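Local coordinates for protein tryptophan halogenase superfamily (Brevundimonas sp. BAL3, PDB 6FRL) that is a flavin-dependent halogenase that prefers bromination over chlorination, probably using reduced flavin to activate halide for attack on an aromatic substrate, at residues 362-367 against 384-389; 390-395 against 438-443. All coordinates share one frame; numbering follows the deposited sequence.

Contact 1. Residues 362-367 against 384-389; sequences IERLKA and DQTARE
Arg364 lays its guanidinium over the backbone of Gln385 and Thr386, with the carbonyl carbon of Gln385 beneath the centre of one face. Its chain reaches across with CG anti to the backbone N (chi1 -168°), and the bend at chi3 swings the head along the opposing helix, which sets NE against Gln385 and the NH1/NH2 end against Glu389. NE donates to Gln385 OE1 at 2.9 Å, with the oxygen lying in the guanidinium plane while the amide plane stands almost perpendicular to it. The other amide end of Gln385 is held by Glu381, which helps fix the rotation of the group.

At the far edge the arginine grips Glu389 end-on in a two-pronged salt bridge: NH1 meets OE1 of Glu389 at 3.2 Å, and NH2 meets OE2 of the same residue at 3.1 Å. Both oxygens lie close to the guanidinium plane, yet both are approached from above the carboxylate plane, the two planes being 64° apart. Thr360 also bonds Glu389 OE1, giving that oxygen a second partner. A water accepts from Arg364 NH1 at 2.9 Å and donates to Thr386 OG1 at 2.7 Å; this threonine is further tied to Phe382 O in its own helix. Trp442 packs against the arginine as well, while the buried charge is met by Glu389, the Gln385 amide oxygen and the water.

The two segments run antiparallel at 161° with their axes 11.4 Å apart, a spacing bridged by long polar side chains. This is an antiparallel pair of consecutive helices, 354-367 and 376-402, joined by a short connection and pinned by a buried arginine-glutamate salt bridge.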
ATOM      1  N   ILE B 362       7.310  -1.072  17.518  1.00 26.55           N
ATOM      2  CA  ILE B 362       8.723  -0.717  17.524  1.00 27.35           C
ATOM      3  C   ILE B 362       9.175  -0.110  16.211  1.00 28.66           C
ATOM      4  O   ILE B 362       9.897   0.871  16.217  1.00 29.21           O
ATOM      5  CB  ILE B 362       9.605  -1.924  17.891  1.00 26.65           C
ATOM      6  CG1 ILE B 362       9.427  -2.251  19.373  1.00 26.53           C
ATOM      7  CG2 ILE B 362      11.081  -1.648  17.617  1.00 26.35           C
ATOM      8  CD1 ILE B 362       9.680  -3.713  19.697  1.00 27.00           C
ATOM      9  N   GLU B 363       8.791  -0.700  15.089  1.00 32.02           N
ATOM     10  CA  GLU B 363       9.175  -0.149  13.769  1.00 32.78           C
ATOM     11  C   GLU B 363       8.640   1.278  13.651  1.00 29.74           C
ATOM     12  O   GLU B 363       9.372   2.194  13.237  1.00 28.11           O
ATOM     13  CB  GLU B 363       8.685  -1.036  12.600  1.00 35.64           C
ATOM     14  CG  GLU B 363       9.022  -0.529  11.160  1.00 41.89           C
ATOM     15  CD  GLU B 363      10.441   0.121  10.922  1.00 49.78           C
ATOM     16  OE1 GLU B 363      11.495  -0.578  10.987  1.00 60.00           O
ATOM     17  OE2 GLU B 363      10.516   1.372  10.676  1.00 44.16           O
ATOM     18  N   ARG B 364       7.400   1.469  14.081  1.00 27.35           N
ATOM     19  CA  ARG B 364       6.732   2.763  14.025  1.00 29.53           C
ATOM     20  C   ARG B 364       7.422   3.819  14.935  1.00 28.55           C
ATOM     21  O   ARG B 364       7.598   4.968  14.516  1.00 30.08           O
ATOM     22  CB  ARG B 364       5.255   2.559  14.361  1.00 30.06           C
ATOM     23  CG  ARG B 364       4.337   3.710  14.082  1.00 32.88           C
ATOM     24  CD  ARG B 364       2.885   3.290  14.342  1.00 37.17           C
ATOM     25  NE  ARG B 364       2.407   2.395  13.279  1.00 37.38           N
ATOM     26  CZ  ARG B 364       1.985   1.137  13.421  1.00 38.01           C
ATOM     27  NH1 ARG B 364       1.907   0.544  14.613  1.00 37.03           N
ATOM     28  NH2 ARG B 364       1.591   0.468  12.327  1.00 41.95           N
ATOM     29  N   LEU B 365       7.837   3.415  16.131  1.00 26.55           N
ATOM     30  CA  LEU B 365       8.555   4.288  17.052  1.00 28.33           C
ATOM     31  C   LEU B 365       9.855   4.790  16.449  1.00 31.34           C
ATOM     32  O   LEU B 365      10.160   5.992  16.542  1.00 29.87           O
ATOM     33  CB  LEU B 365       8.866   3.574  18.382  1.00 28.53           C
ATOM     34  CG  LEU B 365       9.719   4.334  19.404  1.00 29.45           C
ATOM     35  CD1 LEU B 365       9.203   5.738  19.648  1.00 30.04           C
ATOM     36  CD2 LEU B 365       9.784   3.561  20.697  1.00 31.20           C
ATOM     37  N   LYS B 366      10.625   3.869  15.863  1.00 31.22           N
ATOM     38  CA  LYS B 366      11.838   4.242  15.113  1.00 31.74           C
ATOM     39  C   LYS B 366      11.562   5.168  13.912  1.00 29.52           C
ATOM     40  O   LYS B 366      12.224   6.192  13.754  1.00 32.14           O
ATOM     41  CB  LYS B 366      12.608   2.995  14.663  1.00 31.73           C
ATOM     42  CG  LYS B 366      13.182   2.192  15.836  1.00 32.19           C
ATOM     43  CD  LYS B 366      14.191   1.133  15.406  1.00 35.18           C
ATOM     44  CE  LYS B 366      13.517  -0.053  14.727  1.00 35.59           C
ATOM     45  NZ  LYS B 366      14.545  -0.945  14.138  1.00 35.33           N
ATOM     46  N   ALA B 367      10.576   4.835  13.086  1.00 29.32           N
ATOM     47  CA  ALA B 367      10.240   5.683  11.910  1.00 29.17           C
ATOM     48  C   ALA B 367       9.762   7.119  12.291  1.00 28.91           C
ATOM     49  O   ALA B 367       9.961   8.075  11.534  1.00 29.09           O
ATOM     50  CB  ALA B 367       9.200   4.970  11.027  1.00 28.22           C
ATOM     51  N   ASP B 384      -2.750   7.402  14.877  1.00 27.48           N
ATOM     52  CA  ASP B 384      -3.628   7.038  13.764  1.00 28.74           C
ATOM     53  C   ASP B 384      -3.256   5.686  13.127  1.00 26.61           C
ATOM     54  O   ASP B 384      -4.113   4.834  12.921  1.00 23.17           O
ATOM     55  CB  ASP B 384      -3.686   8.161  12.707  1.00 29.57           C
ATOM     56  CG  ASP B 384      -4.801   7.925  11.685  1.00 30.88           C
ATOM     57  OD1 ASP B 384      -5.994   7.939  12.055  1.00 29.30           O
ATOM     58  OD2 ASP B 384      -4.476   7.680  10.513  1.00 34.93           O
ATOM     59  N   GLN B 385      -1.979   5.486  12.830  1.00 29.45           N
ATOM     60  CA  GLN B 385      -1.526   4.209  12.262  1.00 30.23           C
ATOM     61  C   GLN B 385      -1.893   3.064  13.216  1.00 30.54           C
ATOM     62  O   GLN B 385      -2.516   2.086  12.803  1.00 33.18           O
ATOM     63  CB  GLN B 385      -0.001   4.211  11.986  1.00 31.12           C
ATOM     64  CG  GLN B 385       0.481   5.174  10.918  1.00 31.07           C
ATOM     65  CD  GLN B 385       1.987   5.076  10.616  1.00 34.32           C
ATOM     66  OE1 GLN B 385       2.668   4.095  10.956  1.00 34.63           O
ATOM     67  NE2 GLN B 385       2.517   6.115   9.956  1.00 35.87           N
ATOM     68  N   THR B 386      -1.510   3.202  14.488  1.00 28.98           N
ATOM     69  CA  THR B 386      -1.724   2.158  15.512  1.00 27.18           C
ATOM     70  C   THR B 386      -3.197   1.739  15.644  1.00 25.90           C
ATOM     71  O   THR B 386      -3.526   0.544  15.668  1.00 28.06           O
ATOM     72  CB  THR B 386      -1.168   2.622  16.890  1.00 27.92           C
ATOM     73  OG1 THR B 386       0.201   3.066  16.755  1.00 28.14           O
ATOM     74  CG2 THR B 386      -1.250   1.500  17.923  1.00 27.71           C
ATOM     75  N   ALA B 387      -4.073   2.731  15.716  1.00 26.44           N
ATOM     76  CA  ALA B 387      -5.529   2.522  15.800  1.00 27.93           C
ATOM     77  C   ALA B 387      -6.041   1.737  14.576  1.00 27.93           C
ATOM     78  O   ALA B 387      -6.702   0.718  14.755  1.00 25.45           O
ATOM     79  CB  ALA B 387      -6.281   3.854  15.901  1.00 27.38           C
ATOM     80  N   ARG B 388      -5.713   2.194  13.367  1.00 24.65           N
ATOM     81  CA  ARG B 388      -6.202   1.544  12.174  1.00 27.87           C
ATOM     82  C   ARG B 388      -5.701   0.108  12.111  1.00 25.99           C
ATOM     83  O   ARG B 388      -6.471  -0.799  11.776  1.00 22.98           O
ATOM     84  CB  ARG B 388      -5.834   2.296  10.864  1.00 29.40           C
ATOM     85  CG  ARG B 388      -6.245   3.762  10.789  1.00 33.23           C
ATOM     86  CD  ARG B 388      -7.755   4.022  10.813  1.00 37.83           C
ATOM     87  NE  ARG B 388      -8.421   3.916  12.130  1.00 42.82           N
ATOM     88  CZ  ARG B 388      -8.446   4.864  13.105  1.00 43.34           C
ATOM     89  NH1 ARG B 388      -7.811   6.028  13.005  1.00 40.19           N
ATOM     90  NH2 ARG B 388      -9.138   4.643  14.222  1.00 43.95           N
ATOM     91  N   GLU B 389      -4.428  -0.099  12.457  1.00 27.07           N
ATOM     92  CA  GLU B 389      -3.825  -1.447  12.406  1.00 29.20           C
ATOM     93  C   GLU B 389      -4.538  -2.443  13.376  1.00 27.69           C
ATOM     94  O   GLU B 389      -4.834  -3.606  13.024  1.00 27.23           O
ATOM     95  CB  GLU B 389      -2.293  -1.358  12.653  1.00 30.96           C
ATOM     96  CG  GLU B 389      -1.563  -2.659  13.019  1.00 31.43           C
ATOM     97  CD  GLU B 389      -0.069  -2.452  13.186  1.00 34.36           C
ATOM     98  OE1 GLU B 389       0.358  -2.238  14.330  1.00 43.05           O
ATOM     99  OE2 GLU B 389       0.691  -2.470  12.191  1.00 37.00           O
TER
HETATM  100  O   HOH W   1       1.950   1.081  17.476  1.00 31.66           O

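Contact 2. Residues 390-395 against 438-443; sequences MERVRD and VRYRWE
Arg392 meets the 438-443 loop mainly through the aliphatic part of its side chain. Its CD packs on Tyr440 CB at 3.6 Å, and the two side chains cross at about a right angle; NE then passes obliquely by the ring at CD2. Further back along the chain, CG lies 3.6 Å from Arg441 O, and CB comes near Trp442 O. The carboxylate of Glu443 approaches the same methylenes, its OE1 3.8 Å from Arg392 CD.

Within the helix, the charges pair among themselves. Bends at chi2 (-72°) and chi3 (73°) fold Arg392 back towards its own helix, where NH2 donates to Asp395 OD2 at 3.0 Å, in the guanidinium plane but from above the carboxylate. Arg394 takes the other oxygen, OD1, side-on with NE and NH2, and Glu391 adds a long ion pair with Arg392 to complete the network. Glu443 OE1 is instead in a salt bridge with Lys427, and its charge lies near that of Arg392 without direct contact.

Water carries the polar link across. One molecule accepts from Arg392 NH1 at 2.8 Å and donates to Arg441 O at 2.6 Å; another donates to Glu443 OE2 and, weakly, to Arg392 O. With an alanine in place of Arg392, Tyr440 CB would probably lose the methylene packed on it and Asp395 one of its two arginine partners.

Helix 422-434 frames the junction: Thr423 touches Arg392 and bonds both Asp395 and the hydroxyl of Tyr440, while Lys427 binds Val438 O. The loop leading from that helix to helix 447-456 is thereby brought up against the middle of helix 376-402 through its residues 440-443.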
ATOM      1  N   MET B 390      -4.833  -1.967  14.576  1.00 26.28           N
ATOM      2  CA  MET B 390      -5.580  -2.778  15.540  1.00 27.90           C
ATOM      3  C   MET B 390      -6.945  -3.146  14.992  1.00 26.14           C
ATOM      4  O   MET B 390      -7.359  -4.297  15.107  1.00 29.06           O
ATOM      5  CB  MET B 390      -5.710  -2.061  16.910  1.00 29.95           C
ATOM      6  CG  MET B 390      -4.404  -2.009  17.718  1.00 29.67           C
ATOM      7  SD  MET B 390      -3.842  -3.617  18.308  1.00 30.27           S
ATOM      8  CE  MET B 390      -5.072  -3.949  19.574  1.00 28.88           C
ATOM      9  N   GLU B 391      -7.621  -2.195  14.365  1.00 24.97           N
ATOM     10  CA  GLU B 391      -8.945  -2.435  13.799  1.00 26.35           C
ATOM     11  C   GLU B 391      -8.863  -3.462  12.651  1.00 28.18           C
ATOM     12  O   GLU B 391      -9.749  -4.347  12.525  1.00 28.22           O
ATOM     13  CB  GLU B 391      -9.598  -1.115  13.296  1.00 27.30           C
ATOM     14  CG  GLU B 391     -10.018  -0.108  14.391  1.00 27.00           C
ATOM     15  CD  GLU B 391     -10.321   1.282  13.840  1.00 28.31           C
ATOM     16  OE1 GLU B 391     -10.107   1.555  12.626  1.00 31.68           O
ATOM     17  OE2 GLU B 391     -10.777   2.136  14.606  1.00 27.82           O
ATOM     18  N   ARG B 392      -7.825  -3.344  11.813  1.00 29.24           N
ATOM     19  CA  ARG B 392      -7.623  -4.299  10.718  1.00 28.50           C
ATOM     20  C   ARG B 392      -7.354  -5.730  11.218  1.00 26.27           C
ATOM     21  O   ARG B 392      -7.825  -6.684  10.619  1.00 28.48           O
ATOM     22  CB  ARG B 392      -6.550  -3.809   9.745  1.00 28.36           C
ATOM     23  CG  ARG B 392      -6.796  -2.438   9.128  1.00 30.07           C
ATOM     24  CD  ARG B 392      -7.895  -2.437   8.108  1.00 32.17           C
ATOM     25  NE  ARG B 392      -9.222  -2.552   8.714  1.00 34.03           N
ATOM     26  CZ  ARG B 392      -9.876  -1.563   9.320  1.00 34.79           C
ATOM     27  NH1 ARG B 392      -9.347  -0.340   9.416  1.00 33.68           N
ATOM     28  NH2 ARG B 392     -11.079  -1.812   9.845  1.00 34.88           N
ATOM     29  N   VAL B 393      -6.694  -5.884  12.360  1.00 26.65           N
ATOM     30  CA  VAL B 393      -6.499  -7.231  12.956  1.00 27.59           C
ATOM     31  C   VAL B 393      -7.781  -7.746  13.621  1.00 28.44           C
ATOM     32  O   VAL B 393      -8.138  -8.936  13.494  1.00 32.07           O
ATOM     33  CB  VAL B 393      -5.327  -7.252  13.968  1.00 26.58           C
ATOM     34  CG1 VAL B 393      -5.200  -8.606  14.678  1.00 25.89           C
ATOM     35  CG2 VAL B 393      -4.014  -6.897  13.264  1.00 25.55           C
ATOM     36  N   ARG B 394      -8.443  -6.873  14.360  1.00 28.57           N
ATOM     37  CA  ARG B 394      -9.781  -7.191  14.892  1.00 31.05           C
ATOM     38  C   ARG B 394     -10.744  -7.795  13.839  1.00 30.13           C
ATOM     39  O   ARG B 394     -11.300  -8.881  14.041  1.00 30.98           O
ATOM     40  CB  ARG B 394     -10.391  -5.934  15.508  1.00 31.20           C
ATOM     41  CG  ARG B 394     -11.777  -6.086  16.120  1.00 32.19           C
ATOM     42  CD  ARG B 394     -12.442  -4.735  16.187  1.00 33.45           C
ATOM     43  NE  ARG B 394     -12.596  -4.120  14.863  1.00 34.40           N
ATOM     44  CZ  ARG B 394     -13.001  -2.868  14.657  1.00 34.69           C
ATOM     45  NH1 ARG B 394     -13.300  -2.088  15.691  1.00 33.04           N
ATOM     46  NH2 ARG B 394     -13.103  -2.395  13.409  1.00 34.75           N
ATOM     47  N   ASP B 395     -10.912  -7.085  12.725  1.00 31.36           N
ATOM     48  CA  ASP B 395     -11.781  -7.521  11.624  1.00 32.15           C
ATOM     49  C   ASP B 395     -11.394  -8.882  11.060  1.00 32.94           C
ATOM     50  O   ASP B 395     -12.266  -9.701  10.810  1.00 35.96           O
ATOM     51  CB  ASP B 395     -11.796  -6.480  10.493  1.00 31.65           C
ATOM     52  CG  ASP B 395     -12.527  -5.207  10.883  1.00 32.65           C
ATOM     53  OD1 ASP B 395     -12.986  -5.088  12.045  1.00 34.63           O
ATOM     54  OD2 ASP B 395     -12.628  -4.319  10.022  1.00 31.33           O
ATOM     55  N   VAL B 438     -11.130  -5.790  -0.701  1.00 33.07           N
ATOM     56  CA  VAL B 438     -11.110  -4.395  -0.288  1.00 34.80           C
ATOM     57  C   VAL B 438      -9.811  -4.224   0.498  1.00 35.88           C
ATOM     58  O   VAL B 438      -9.481  -5.033   1.384  1.00 36.91           O
ATOM     59  CB  VAL B 438     -12.345  -4.034   0.590  1.00 34.95           C
ATOM     60  CG1 VAL B 438     -12.225  -2.618   1.137  1.00 33.35           C
ATOM     61  CG2 VAL B 438     -13.631  -4.226  -0.200  1.00 34.71           C
ATOM     62  N   ARG B 439      -9.066  -3.190   0.160  1.00 39.62           N
ATOM     63  CA  ARG B 439      -7.772  -2.963   0.781  1.00 48.27           C
ATOM     64  C   ARG B 439      -7.802  -1.638   1.534  1.00 43.63           C
ATOM     65  O   ARG B 439      -8.029  -0.568   0.956  1.00 41.25           O
ATOM     66  CB  ARG B 439      -6.666  -3.002  -0.276  1.00 61.34           C
ATOM     67  CG  ARG B 439      -6.377  -4.432  -0.754  1.00 74.78           C
ATOM     68  CD  ARG B 439      -5.253  -4.531  -1.795  1.00 80.61           C
ATOM     69  NE  ARG B 439      -5.540  -5.589  -2.784  1.00 89.24           N
ATOM     70  CZ  ARG B 439      -4.636  -6.289  -3.483  1.00 96.33           C
ATOM     71  NH1 ARG B 439      -3.326  -6.073  -3.342  1.00104.82           N
ATOM     72  NH2 ARG B 439      -5.054  -7.230  -4.334  1.00 85.58           N
ATOM     73  N   TYR B 440      -7.627  -1.734   2.842  1.00 39.22           N
ATOM     74  CA  TYR B 440      -7.462  -0.569   3.679  1.00 38.44           C
ATOM     75  C   TYR B 440      -5.973  -0.386   3.980  1.00 37.70           C
ATOM     76  O   TYR B 440      -5.127  -1.224   3.622  1.00 38.96           O
ATOM     77  CB  TYR B 440      -8.285  -0.742   4.949  1.00 39.00           C
ATOM     78  CG  TYR B 440      -9.786  -0.973   4.737  1.00 37.82           C
ATOM     79  CD1 TYR B 440     -10.611   0.019   4.193  1.00 39.31           C
ATOM     80  CD2 TYR B 440     -10.388  -2.190   5.094  1.00 39.08           C
ATOM     81  CE1 TYR B 440     -11.981  -0.192   4.004  1.00 37.11           C
ATOM     82  CE2 TYR B 440     -11.768  -2.403   4.934  1.00 38.99           C
ATOM     83  CZ  TYR B 440     -12.558  -1.394   4.385  1.00 38.40           C
ATOM     84  OH  TYR B 440     -13.907  -1.617   4.209  1.00 39.10           O
ATOM     85  N   ARG B 441      -5.632   0.719   4.621  1.00 40.35           N
ATOM     86  CA  ARG B 441      -4.232   0.959   5.041  1.00 41.08           C
ATOM     87  C   ARG B 441      -3.986   0.119   6.296  1.00 37.15           C
ATOM     88  O   ARG B 441      -4.925  -0.134   7.099  1.00 31.17           O
ATOM     89  CB  ARG B 441      -3.948   2.442   5.358  1.00 44.61           C
ATOM     90  CG  ARG B 441      -4.367   3.443   4.287  1.00 49.01           C
ATOM     91  CD  ARG B 441      -4.344   4.887   4.798  1.00 56.16           C
ATOM     92  NE  ARG B 441      -5.378   5.200   5.810  1.00 63.83           N
ATOM     93  CZ  ARG B 441      -5.250   6.088   6.816  1.00 64.39           C
ATOM     94  NH1 ARG B 441      -4.123   6.783   6.993  1.00 67.53           N
ATOM     95  NH2 ARG B 441      -6.257   6.282   7.668  1.00 61.52           N
ATOM     96  N   TRP B 442      -2.737  -0.313   6.446  1.00 35.51           N
ATOM     97  CA  TRP B 442      -2.222  -0.902   7.701  1.00 36.87           C
ATOM     98  C   TRP B 442      -2.707  -2.328   8.007  1.00 36.91           C
ATOM     99  O   TRP B 442      -2.746  -2.747   9.168  1.00 40.60           O
ATOM    100  CB  TRP B 442      -2.448   0.063   8.894  1.00 38.65           C
ATOM    101  CG  TRP B 442      -1.890   1.436   8.615  1.00 40.69           C
ATOM    102  CD1 TRP B 442      -2.583   2.613   8.456  1.00 42.50           C
ATOM    103  CD2 TRP B 442      -0.517   1.750   8.427  1.00 44.26           C
ATOM    104  NE1 TRP B 442      -1.706   3.645   8.207  1.00 42.97           N
ATOM    105  CE2 TRP B 442      -0.434   3.141   8.173  1.00 44.48           C
ATOM    106  CE3 TRP B 442       0.668   0.986   8.463  1.00 51.62           C
ATOM    107  CZ2 TRP B 442       0.777   3.782   7.934  1.00 49.54           C
ATOM    108  CZ3 TRP B 442       1.889   1.623   8.241  1.00 52.37           C
ATOM    109  CH2 TRP B 442       1.934   3.012   7.980  1.00 57.17           C
ATOM    110  N   GLU B 443      -3.028  -3.080   6.955  1.00 36.72           N
ATOM    111  CA  GLU B 443      -3.408  -4.488   7.066  1.00 36.49           C
ATOM    112  C   GLU B 443      -2.167  -5.316   7.438  1.00 31.43           C
ATOM    113  O   GLU B 443      -1.159  -5.269   6.753  1.00 30.58           O
ATOM    114  CB  GLU B 443      -3.915  -5.030   5.716  1.00 41.52           C
ATOM    115  CG  GLU B 443      -5.130  -4.356   5.091  1.00 46.88           C
ATOM    116  CD  GLU B 443      -6.480  -4.923   5.528  1.00 47.91           C
ATOM    117  OE1 GLU B 443      -7.467  -4.465   4.947  1.00 49.49           O
ATOM    118  OE2 GLU B 443      -6.579  -5.796   6.421  1.00 50.73           O
TER
HETATM  119  O   HOH W   2      -5.405  -7.078   8.599  1.00 21.43           O
HETATM  120  O   HOH W   3      -7.189   0.699   7.926  1.00 30.91           O

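From the N terminus, the chain leaves helix 354-367 and runs through 16 residues, the last eight already the first turns of helix 376-402, before contact 1 sets the following turns back against the earlier helix. Contact 2 opens immediately afterwards, on the next turns, and closes a larger, mostly helical excursion of 42 residues through helices 410-417 and 422-434. The two closures therefore follow in series, neither nested nor crossed, and share helix 376-402. Trp442 joins them directly, packing its ring on Gln385 and Arg364. Together they tie helix 354-367, which rests on helix 20-33, to the loop before helix 447-456, and both contacts reach the second subunit.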